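PDB 6ED2: glycosyl hydrolase family 2, TIM barrel domain protein from Faecalibacterium prausnitzii A2-165, which probably hydrolyses beta-glucuronide conjugates to release glucuronate, acting as a glycosyl hydrolase family 2 beta-glucuronidase of the human gut microbiota. Local coordinates for residues A59-A62 / L63-S67; Y364-A367 / D368-F372; T621-V624 / D625-K628. All coordinates share one frame; numbering follows the deposited sequence.

Interaction 1. Residues A59-A62 / L63-S67; sequences AGWA and LDLPS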
ATOM      1  N   ALA A  59      31.814  38.396   2.019  1.00 43.09           N
ATOM      2  CA  ALA A  59      30.713  39.297   2.333  1.00 39.56           C
ATOM      3  C   ALA A  59      30.474  39.457   3.828  1.00 33.86           C
ATOM      4  O   ALA A  59      29.623  40.260   4.203  1.00 39.88           O
ATOM      5  CB  ALA A  59      29.422  38.826   1.660  1.00 36.63           C
ATOM      6  N   GLY A  60      31.193  38.739   4.684  1.00 35.79           N
ATOM      7  CA  GLY A  60      31.040  38.910   6.120  1.00 34.43           C
ATOM      8  C   GLY A  60      29.968  38.071   6.784  1.00 37.78           C
ATOM      9  O   GLY A  60      29.534  38.420   7.891  1.00 37.88           O
ATOM     10  N   TRP A  61      29.539  36.965   6.163  1.00 36.98           N
ATOM     11  CA  TRP A  61      28.491  36.124   6.752  1.00 36.23           C
ATOM     12  C   TRP A  61      28.916  35.486   8.067  1.00 34.99           C
ATOM     13  O   TRP A  61      28.053  35.118   8.875  1.00 36.26           O
ATOM     14  CB  TRP A  61      28.074  35.006   5.791  1.00 32.15           C
ATOM     15  CG  TRP A  61      27.377  35.457   4.558  1.00 35.30           C
ATOM     16  CD1 TRP A  61      27.410  36.704   4.000  1.00 32.57           C
ATOM     17  CD2 TRP A  61      26.532  34.658   3.715  1.00 32.26           C
ATOM     18  NE1 TRP A  61      26.635  36.728   2.857  1.00 37.83           N
ATOM     19  CE2 TRP A  61      26.087  35.487   2.662  1.00 32.75           C
ATOM     20  CE3 TRP A  61      26.114  33.320   3.749  1.00 28.82           C
ATOM     21  CZ2 TRP A  61      25.245  35.023   1.647  1.00 32.95           C
ATOM     22  CZ3 TRP A  61      25.276  32.857   2.734  1.00 31.20           C
ATOM     23  CH2 TRP A  61      24.847  33.710   1.701  1.00 34.13           C
ATOM     24  N   ALA A  62      30.219  35.310   8.296  1.00 36.12           N
ATOM     25  CA  ALA A  62      30.658  34.767   9.577  1.00 38.55           C
ATOM     26  C   ALA A  62      30.349  35.710  10.737  1.00 40.93           C
ATOM     27  O   ALA A  62      30.296  35.261  11.890  1.00 37.94           O
ATOM     28  CB  ALA A  62      32.154  34.460   9.539  1.00 30.17           C
ATOM     29  N   LEU A  63      30.148  37.000  10.455  1.00 37.10           N
ATOM     30  CA  LEU A  63      29.762  37.978  11.465  1.00 41.60           C
ATOM     31  C   LEU A  63      28.249  38.073  11.621  1.00 45.87           C
ATOM     32  O   LEU A  63      27.758  38.229  12.743  1.00 51.67           O
ATOM     33  CB  LEU A  63      30.339  39.349  11.119  1.00 39.25           C
ATOM     34  CG  LEU A  63      31.863  39.442  11.173  1.00 43.62           C
ATOM     35  CD1 LEU A  63      32.360  40.634  10.366  1.00 47.65           C
ATOM     36  CD2 LEU A  63      32.315  39.530  12.611  1.00 40.81           C
ATOM     37  N   ASP A  64      27.497  37.993  10.523  1.00 45.83           N
ATOM     38  CA  ASP A  64      26.073  37.686  10.598  1.00 48.31           C
ATOM     39  C   ASP A  64      25.581  37.246   9.230  1.00 42.82           C
ATOM     40  O   ASP A  64      25.989  37.803   8.206  1.00 43.78           O
ATOM     41  CB  ASP A  64      25.219  38.868  11.095  1.00 57.94           C
ATOM     42  CG  ASP A  64      24.112  38.426  12.073  1.00 62.46           C
ATOM     43  OD1 ASP A  64      24.228  38.748  13.276  1.00 68.73           O
ATOM     44  OD2 ASP A  64      23.141  37.745  11.655  1.00 67.18           O
ATOM     45  N   LEU A  65      24.706  36.250   9.233  1.00 42.42           N
ATOM     46  CA  LEU A  65      24.015  35.839   8.026  1.00 43.53           C
ATOM     47  C   LEU A  65      23.037  36.932   7.628  1.00 44.24           C
ATOM     48  O   LEU A  65      22.166  37.288   8.435  1.00 47.98           O
ATOM     49  CB  LEU A  65      23.274  34.521   8.257  1.00 42.29           C
ATOM     50  CG  LEU A  65      24.144  33.283   8.410  1.00 44.20           C
ATOM     51  CD1 LEU A  65      23.271  32.055   8.616  1.00 34.80           C
ATOM     52  CD2 LEU A  65      25.026  33.144   7.176  1.00 32.76           C
ATOM     53  N   PRO A  66      23.152  37.504   6.425  1.00 45.19           N
ATOM     54  CA  PRO A  66      22.187  38.539   6.007  1.00 46.76           C
ATOM     55  C   PRO A  66      20.743  38.058   6.002  1.00 50.94           C
ATOM     56  O   PRO A  66      19.849  38.781   6.458  1.00 53.05           O
ATOM     57  CB  PRO A  66      22.672  38.923   4.596  1.00 40.68           C
ATOM     58  CG  PRO A  66      23.638  37.853   4.192  1.00 44.54           C
ATOM     59  CD  PRO A  66      24.257  37.363   5.464  1.00 40.74           C
ATOM     60  N   SER A  67      20.484  36.863   5.486  1.00 47.71           N
ATOM     61  CA  SER A  67      19.177  36.242   5.599  1.00 40.88           C
ATOM     62  C   SER A  67      19.381  34.788   5.988  1.00 42.53           C
ATOM     63  O   SER A  67      20.408  34.187   5.667  1.00 40.69           O
ATOM     64  CB  SER A  67      18.383  36.359   4.294  1.00 38.61           C
ATOM     65  OG  SER A  67      18.970  35.572   3.278  1.00 48.19           O
TER
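Gly-60 and Leu-63 are joined by the main hydrogen bond of this turn, with Leu-63 N 3.0 Å from Gly-60 O. The donor stands well above the carbonyl plane, and the same oxygen also receives a weak bond from Asp-64 N at 3.4 Å, so one acceptor gathers two successive amides. A CA-H...O contact tightens the turn further, Trp-61 CA lying 3.3 Å from Asp-64 O. Gly-60 has positive phi, completes a Schellman motif at the end of helix 56-59, and has no CB to collide with the preceding carbonyl.

The apolar contacts centre on the indole of Trp-61. Its CG lies beside the backbone N (chi1 -67°), which lays the ring across the later part of the loop, where Pro-66 crosses it at about a right angle. Pro-66 CD makes a CH-pi contact 3.5 Å from the centroid of the five-membered ring of Trp-61, only 11° off the normal, while Pro-66 CG sits 3.5 Å from Trp-61 NE1 over the same face. Leu-65 CD2 lies oblique to the ring plane, touching Trp-61 CE3 at 3.6 Å on the benzo side.

Charge and polarity are met from strand 152-161: Lys-155 pairs with Asp-64 OD1 and also bonds Leu-63 O. Trp-61 meets the ring of Trp-94 and rests on Ser-49 and Asp-51. The arrangement is thus a helix-ending Schellman motif followed by a beta turn, packed through Trp-61 against the antiparallel sheet of the family 2 sugar-binding domain.

Interaction 2. Residues Y364-A367 / D368-F372; sequences YQMA and DEEGF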
ATOM      1  N   TYR A 364      27.527   3.120  19.068  1.00 26.66           N
ATOM      2  CA  TYR A 364      28.490   2.172  19.633  1.00 26.35           C
ATOM      3  C   TYR A 364      28.292   2.030  21.131  1.00 28.07           C
ATOM      4  O   TYR A 364      28.434   0.928  21.688  1.00 24.47           O
ATOM      5  CB  TYR A 364      29.937   2.613  19.366  1.00 25.46           C
ATOM      6  CG  TYR A 364      30.278   2.871  17.914  1.00 25.35           C
ATOM      7  CD1 TYR A 364      31.023   1.942  17.180  1.00 20.30           C
ATOM      8  CD2 TYR A 364      29.863   4.042  17.278  1.00 20.07           C
ATOM      9  CE1 TYR A 364      31.342   2.176  15.829  1.00 22.54           C
ATOM     10  CE2 TYR A 364      30.167   4.283  15.944  1.00 26.12           C
ATOM     11  CZ  TYR A 364      30.926   3.344  15.223  1.00 24.15           C
ATOM     12  OH  TYR A 364      31.229   3.579  13.902  1.00 22.36           O
ATOM     13  N   GLN A 365      28.001   3.145  21.805  1.00 25.92           N
ATOM     14  CA  GLN A 365      27.758   3.085  23.241  1.00 27.69           C
ATOM     15  C   GLN A 365      26.592   2.152  23.548  1.00 26.50           C
ATOM     16  O   GLN A 365      26.642   1.371  24.507  1.00 27.97           O
ATOM     17  CB  GLN A 365      27.502   4.492  23.779  1.00 28.76           C
ATOM     18  CG  GLN A 365      28.695   5.452  23.584  1.00 27.77           C
ATOM     19  CD  GLN A 365      28.342   6.903  23.926  1.00 32.30           C
ATOM     20  OE1 GLN A 365      27.223   7.201  24.350  1.00 32.84           O
ATOM     21  NE2 GLN A 365      29.301   7.802  23.759  1.00 30.36           N
ATOM     22  N   MET A 366      25.546   2.191  22.716  1.00 28.33           N
ATOM     23  CA  MET A 366      24.413   1.296  22.940  1.00 31.78           C
ATOM     24  C   MET A 366      24.786  -0.144  22.622  1.00 25.93           C
ATOM     25  O   MET A 366      24.386  -1.064  23.343  1.00 25.57           O
ATOM     26  CB  MET A 366      23.197   1.735  22.107  1.00 30.22           C
ATOM     27  CG  MET A 366      22.013   0.748  22.210  1.00 35.59           C
ATOM     28  SD  MET A 366      20.331   1.448  22.210  1.00 41.19           S
ATOM     29  CE  MET A 366      20.427   2.463  23.688  1.00 38.08           C
ATOM     30  N   ALA A 367      25.525  -0.365  21.525  1.00 27.43           N
ATOM     31  CA  ALA A 367      26.053  -1.706  21.260  1.00 26.62           C
ATOM     32  C   ALA A 367      26.885  -2.205  22.436  1.00 24.41           C
ATOM     33  O   ALA A 367      26.783  -3.373  22.822  1.00 25.60           O
ATOM     34  CB  ALA A 367      26.876  -1.714  19.974  1.00 24.10           C
ATOM     35  N   ASP A 368      27.685  -1.319  23.044  1.00 22.77           N
ATOM     36  CA  ASP A 368      28.451  -1.705  24.228  1.00 27.88           C
ATOM     37  C   ASP A 368      27.543  -2.232  25.330  1.00 30.56           C
ATOM     38  O   ASP A 368      27.893  -3.192  26.028  1.00 31.09           O
ATOM     39  CB  ASP A 368      29.261  -0.515  24.750  1.00 24.60           C
ATOM     40  CG  ASP A 368      30.467  -0.183  23.878  1.00 30.70           C
ATOM     41  OD1 ASP A 368      30.785  -0.926  22.912  1.00 28.34           O
ATOM     42  OD2 ASP A 368      31.107   0.850  24.156  1.00 32.20           O
ATOM     43  N   GLU A 369      26.367  -1.618  25.502  1.00 31.09           N
ATOM     44  CA  GLU A 369      25.471  -2.004  26.593  1.00 26.77           C
ATOM     45  C   GLU A 369      24.604  -3.197  26.232  1.00 29.90           C
ATOM     46  O   GLU A 369      24.254  -3.990  27.114  1.00 33.65           O
ATOM     47  CB  GLU A 369      24.574  -0.832  26.987  1.00 33.22           C
ATOM     48  CG  GLU A 369      25.290   0.270  27.748  1.00 41.38           C
ATOM     49  CD  GLU A 369      24.364   1.434  28.073  1.00 56.42           C
ATOM     50  OE1 GLU A 369      23.133   1.283  27.894  1.00 53.85           O
ATOM     51  OE2 GLU A 369      24.867   2.498  28.500  1.00 66.91           O
ATOM     52  N   GLU A 370      24.241  -3.353  24.961  1.00 30.35           N
ATOM     53  CA  GLU A 370      23.406  -4.479  24.564  1.00 30.08           C
ATOM     54  C   GLU A 370      24.204  -5.713  24.146  1.00 32.42           C
ATOM     55  O   GLU A 370      23.601  -6.739  23.818  1.00 31.81           O
ATOM     56  CB  GLU A 370      22.470  -4.055  23.436  1.00 28.31           C
ATOM     57  CG  GLU A 370      21.640  -2.822  23.795  1.00 33.82           C
ATOM     58  CD  GLU A 370      20.745  -3.035  25.013  1.00 39.43           C
ATOM     59  OE1 GLU A 370      20.311  -4.186  25.280  1.00 45.71           O
ATOM     60  OE2 GLU A 370      20.494  -2.044  25.724  1.00 45.74           O
ATOM     61  N   GLY A 371      25.533  -5.644  24.138  1.00 29.48           N
ATOM     62  CA  GLY A 371      26.328  -6.793  23.738  1.00 30.72           C
ATOM     63  C   GLY A 371      26.194  -7.146  22.270  1.00 31.08           C
ATOM     64  O   GLY A 371      25.924  -8.300  21.926  1.00 33.93           O
ATOM     65  N   PHE A 372      26.365  -6.157  21.398  1.00 28.04           N
ATOM     66  CA  PHE A 372      26.351  -6.352  19.955  1.00 29.48           C
ATOM     67  C   PHE A 372      27.763  -6.187  19.408  1.00 30.82           C
ATOM     68  O   PHE A 372      28.557  -5.410  19.938  1.00 27.48           O
ATOM     69  CB  PHE A 372      25.410  -5.358  19.263  1.00 29.07           C
ATOM     70  CG  PHE A 372      23.986  -5.842  19.158  1.00 32.15           C
ATOM     71  CD1 PHE A 372      23.111  -5.700  20.223  1.00 30.60           C
ATOM     72  CD2 PHE A 372      23.528  -6.439  17.994  1.00 28.94           C
ATOM     73  CE1 PHE A 372      21.799  -6.150  20.126  1.00 30.40           C
ATOM     74  CE2 PHE A 372      22.216  -6.899  17.894  1.00 31.68           C
ATOM     75  CZ  PHE A 372      21.351  -6.753  18.959  1.00 27.59           C
TER
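Ala-367 and Phe-372 meet where the helix ends, the methyl CB of Ala-367 resting 4.0 Å from Phe-372 CB. Their backbones are joined as well: Phe-372 N bonds Ala-367 O at 3.2 Å, almost straight at 171°, reaching five residues back and drawing the chain in beneath the last turn. Gly-371, with positive phi, lets the chain leave the helix there. Ala-367 also touches Phe-341 of helix 334-347 and Ile-374 of strand 373-377.

This turn closes helix 361-370 in the beta-alpha-beta unit between parallel strands 351-353 and 373-377 of the TIM barrel, and Phe-372 leads straight into the second of them.

Asp-368 is held through both its backbone and its carboxylate. Its N bonds Tyr-364 O at 2.7 Å, and its CG, beside the backbone N (chi1 -74°), folds the carboxylate back along the helix until Asp-368 OD1 is 3.2 Å from that same Tyr-364 O. Two acceptors so close would probably repel, but Ser-432 and His-430 are hydrogen-bonded to OD1 and OD2 respectively and hold the buried group.

Met-366 runs alongside Glu-370, both pointing the same way, with Met-366 CG 3.9 Å from Glu-370 CG. Glu-370 N bonds Met-366 O at 2.8 Å. The carboxylate of Glu-370 is paired with Lys-345, and Ser-70 of a neighbouring subunit packs against both Met-366 and Glu-370.

Interaction 3. Residues T621-V624 / D625-K628; sequences TLPV and DFKK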
ATOM      1  N   THR A 621      17.397 -19.772  15.994  1.00 35.28           N
ATOM      2  CA  THR A 621      17.563 -21.219  15.984  1.00 36.48           C
ATOM      3  C   THR A 621      19.023 -21.633  15.816  1.00 38.61           C
ATOM      4  O   THR A 621      19.468 -22.589  16.462  1.00 37.64           O
ATOM      5  CB  THR A 621      16.708 -21.833  14.869  1.00 35.66           C
ATOM      6  OG1 THR A 621      15.326 -21.636  15.183  1.00 41.66           O
ATOM      7  CG2 THR A 621      16.979 -23.318  14.729  1.00 41.97           C
ATOM      8  N   LEU A 622      19.784 -20.939  14.969  1.00 34.47           N
ATOM      9  CA  LEU A 622      21.205 -21.253  14.831  1.00 33.72           C
ATOM     10  C   LEU A 622      21.921 -21.054  16.166  1.00 34.31           C
ATOM     11  O   LEU A 622      21.773 -19.991  16.792  1.00 34.51           O
ATOM     12  CB  LEU A 622      21.861 -20.374  13.770  1.00 30.70           C
ATOM     13  CG  LEU A 622      21.375 -20.514  12.329  1.00 32.54           C
ATOM     14  CD1 LEU A 622      22.103 -19.525  11.423  1.00 32.43           C
ATOM     15  CD2 LEU A 622      21.585 -21.946  11.842  1.00 31.24           C
ATOM     16  N   PRO A 623      22.706 -22.025  16.628  1.00 31.51           N
ATOM     17  CA  PRO A 623      23.493 -21.814  17.851  1.00 35.77           C
ATOM     18  C   PRO A 623      24.525 -20.716  17.657  1.00 36.85           C
ATOM     19  O   PRO A 623      24.895 -20.365  16.529  1.00 33.93           O
ATOM     20  CB  PRO A 623      24.161 -23.178  18.095  1.00 34.46           C
ATOM     21  CG  PRO A 623      24.175 -23.840  16.768  1.00 38.08           C
ATOM     22  CD  PRO A 623      22.908 -23.370  16.065  1.00 36.34           C
ATOM     23  N   VAL A 624      24.994 -20.166  18.783  1.00 35.04           N
ATOM     24  CA  VAL A 624      25.924 -19.040  18.706  1.00 35.57           C
ATOM     25  C   VAL A 624      27.204 -19.447  17.984  1.00 35.99           C
ATOM     26  O   VAL A 624      27.818 -18.631  17.280  1.00 34.91           O
ATOM     27  CB  VAL A 624      26.199 -18.470  20.116  1.00 36.84           C
ATOM     28  CG1 VAL A 624      26.635 -19.558  21.062  1.00 35.97           C
ATOM     29  CG2 VAL A 624      27.247 -17.361  20.063  1.00 35.26           C
ATOM     30  N   ASP A 625      27.596 -20.723  18.094  1.00 36.46           N
ATOM     31  CA  ASP A 625      28.812 -21.251  17.472  1.00 36.69           C
ATOM     32  C   ASP A 625      28.505 -22.140  16.264  1.00 38.64           C
ATOM     33  O   ASP A 625      29.228 -23.103  15.983  1.00 37.87           O
ATOM     34  CB  ASP A 625      29.649 -22.012  18.501  1.00 39.26           C
ATOM     35  CG  ASP A 625      28.937 -23.247  19.034  1.00 40.14           C
ATOM     36  OD1 ASP A 625      27.691 -23.267  19.039  1.00 43.60           O
ATOM     37  OD2 ASP A 625      29.626 -24.201  19.444  1.00 55.80           O
ATOM     38  N   PHE A 626      27.432 -21.818  15.548  1.00 38.12           N
ATOM     39  CA  PHE A 626      27.096 -22.483  14.298  1.00 31.68           C
ATOM     40  C   PHE A 626      28.290 -22.511  13.350  1.00 36.36           C
ATOM     41  O   PHE A 626      29.106 -21.581  13.323  1.00 33.60           O
ATOM     42  CB  PHE A 626      25.927 -21.739  13.664  1.00 31.65           C
ATOM     43  CG  PHE A 626      25.465 -22.300  12.356  1.00 31.66           C
ATOM     44  CD1 PHE A 626      25.346 -21.474  11.246  1.00 30.45           C
ATOM     45  CD2 PHE A 626      25.090 -23.633  12.246  1.00 27.92           C
ATOM     46  CE1 PHE A 626      24.891 -21.970  10.031  1.00 31.97           C
ATOM     47  CE2 PHE A 626      24.624 -24.146  11.039  1.00 26.80           C
ATOM     48  CZ  PHE A 626      24.532 -23.315   9.922  1.00 33.28           C
ATOM     49  N   LYS A 627      28.389 -23.605  12.588  1.00 36.09           N
ATOM     50  CA  LYS A 627      29.354 -23.805  11.509  1.00 36.31           C
ATOM     51  C   LYS A 627      30.719 -24.206  12.044  1.00 36.21           C
ATOM     52  O   LYS A 627      31.691 -23.454  11.900  1.00 30.34           O
ATOM     53  CB  LYS A 627      29.492 -22.560  10.630  1.00 32.74           C
ATOM     54  CG  LYS A 627      29.601 -22.898   9.166  1.00 39.54           C
ATOM     55  CD  LYS A 627      28.231 -23.226   8.609  1.00 34.96           C
ATOM     56  CE  LYS A 627      28.220 -22.982   7.141  1.00 30.69           C
ATOM     57  NZ  LYS A 627      28.590 -21.586   6.835  1.00 30.44           N
ATOM     58  N   LYS A 628      30.788 -25.389  12.661  1.00 39.68           N
ATOM     59  CA  LYS A 628      32.067 -25.940  13.075  1.00 44.14           C
ATOM     60  C   LYS A 628      32.956 -26.153  11.855  1.00 39.66           C
ATOM     61  O   LYS A 628      32.490 -26.446  10.751  1.00 39.04           O
ATOM     62  CB  LYS A 628      31.866 -27.244  13.854  1.00 49.71           C
ATOM     63  CG  LYS A 628      31.321 -27.013  15.274  1.00 54.19           C
ATOM     64  CD  LYS A 628      31.102 -28.323  16.048  1.00 62.11           C
ATOM     65  CE  LYS A 628      30.608 -28.059  17.473  1.00 62.27           C
ATOM     66  NZ  LYS A 628      29.400 -27.175  17.499  1.00 60.65           N
TER
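Pro-623 and Phe-626 bracket a type I beta turn just beyond helix 610-621, held by a hydrogen bond of 3.1 Å from Phe-626 N to Pro-623 O. The donor lies 66° out of the carbonyl plane. Pro-623 O has a second donor in Arg-317, and Arg-306 binds the carbonyl oxygens of Asp-625 and Phe-626, so two arginines fasten the turn to the TIM-barrel domain by its backbone.

The side chains close over the turn through an aromatic ring. With CG anti to the backbone N (chi1 180°), Phe-626 lies back over Leu-622, whose CD2 makes a CH-pi contact 3.6 Å from the centroid of the Phe-626 ring and only 4° off its normal. The other methyl, Leu-622 CD1, is shifted toward one side of the ring, 3.8 Å from Phe-626 CD1. The opposite face of the ring is covered by the aliphatic part of Lys-627, whose CD stands 3.8 Å above the plane of Phe-626, while Tyr-315 meets the same ring edge-to-face. Pro-623 adds its own ring, with CG 4.1 Å from Phe-626 CB. A serine in place of Phe-626 would probably leave Leu-622 CD2 and the Lys-627 chain without the flat surface between them, opening a gap beside Tyr-315.

Asp-625 turns to the other side of the loop. Its OD1 lies 3.7 Å from Pro-623 CB, and its OD2 forms a salt bridge with Lys-628 NZ at 3.6 Å.

How the interactions relate
Followed from the N terminus, the three contacts come strictly in series, none enclosing or crossing another. Interactions 1 and 3 each close a short loop, whereas interaction 2 closes the end of a helix. Interaction 1 turns the chain between helix 56-59 and strand 69-73 in the sugar-binding domain. Interaction 2 ends a helix of the TIM barrel just ahead of strand 373-377, about 42 Å away between centres. Interaction 3 turns the chain after the last helix, 610-621, and fixes the C-terminal tail to the barrel domain; its nearest atoms are about 9 Å from those of interaction 2. Interactions 1 and 3 lie on opposite sides of the chain's centre, their centres about 60 Å apart.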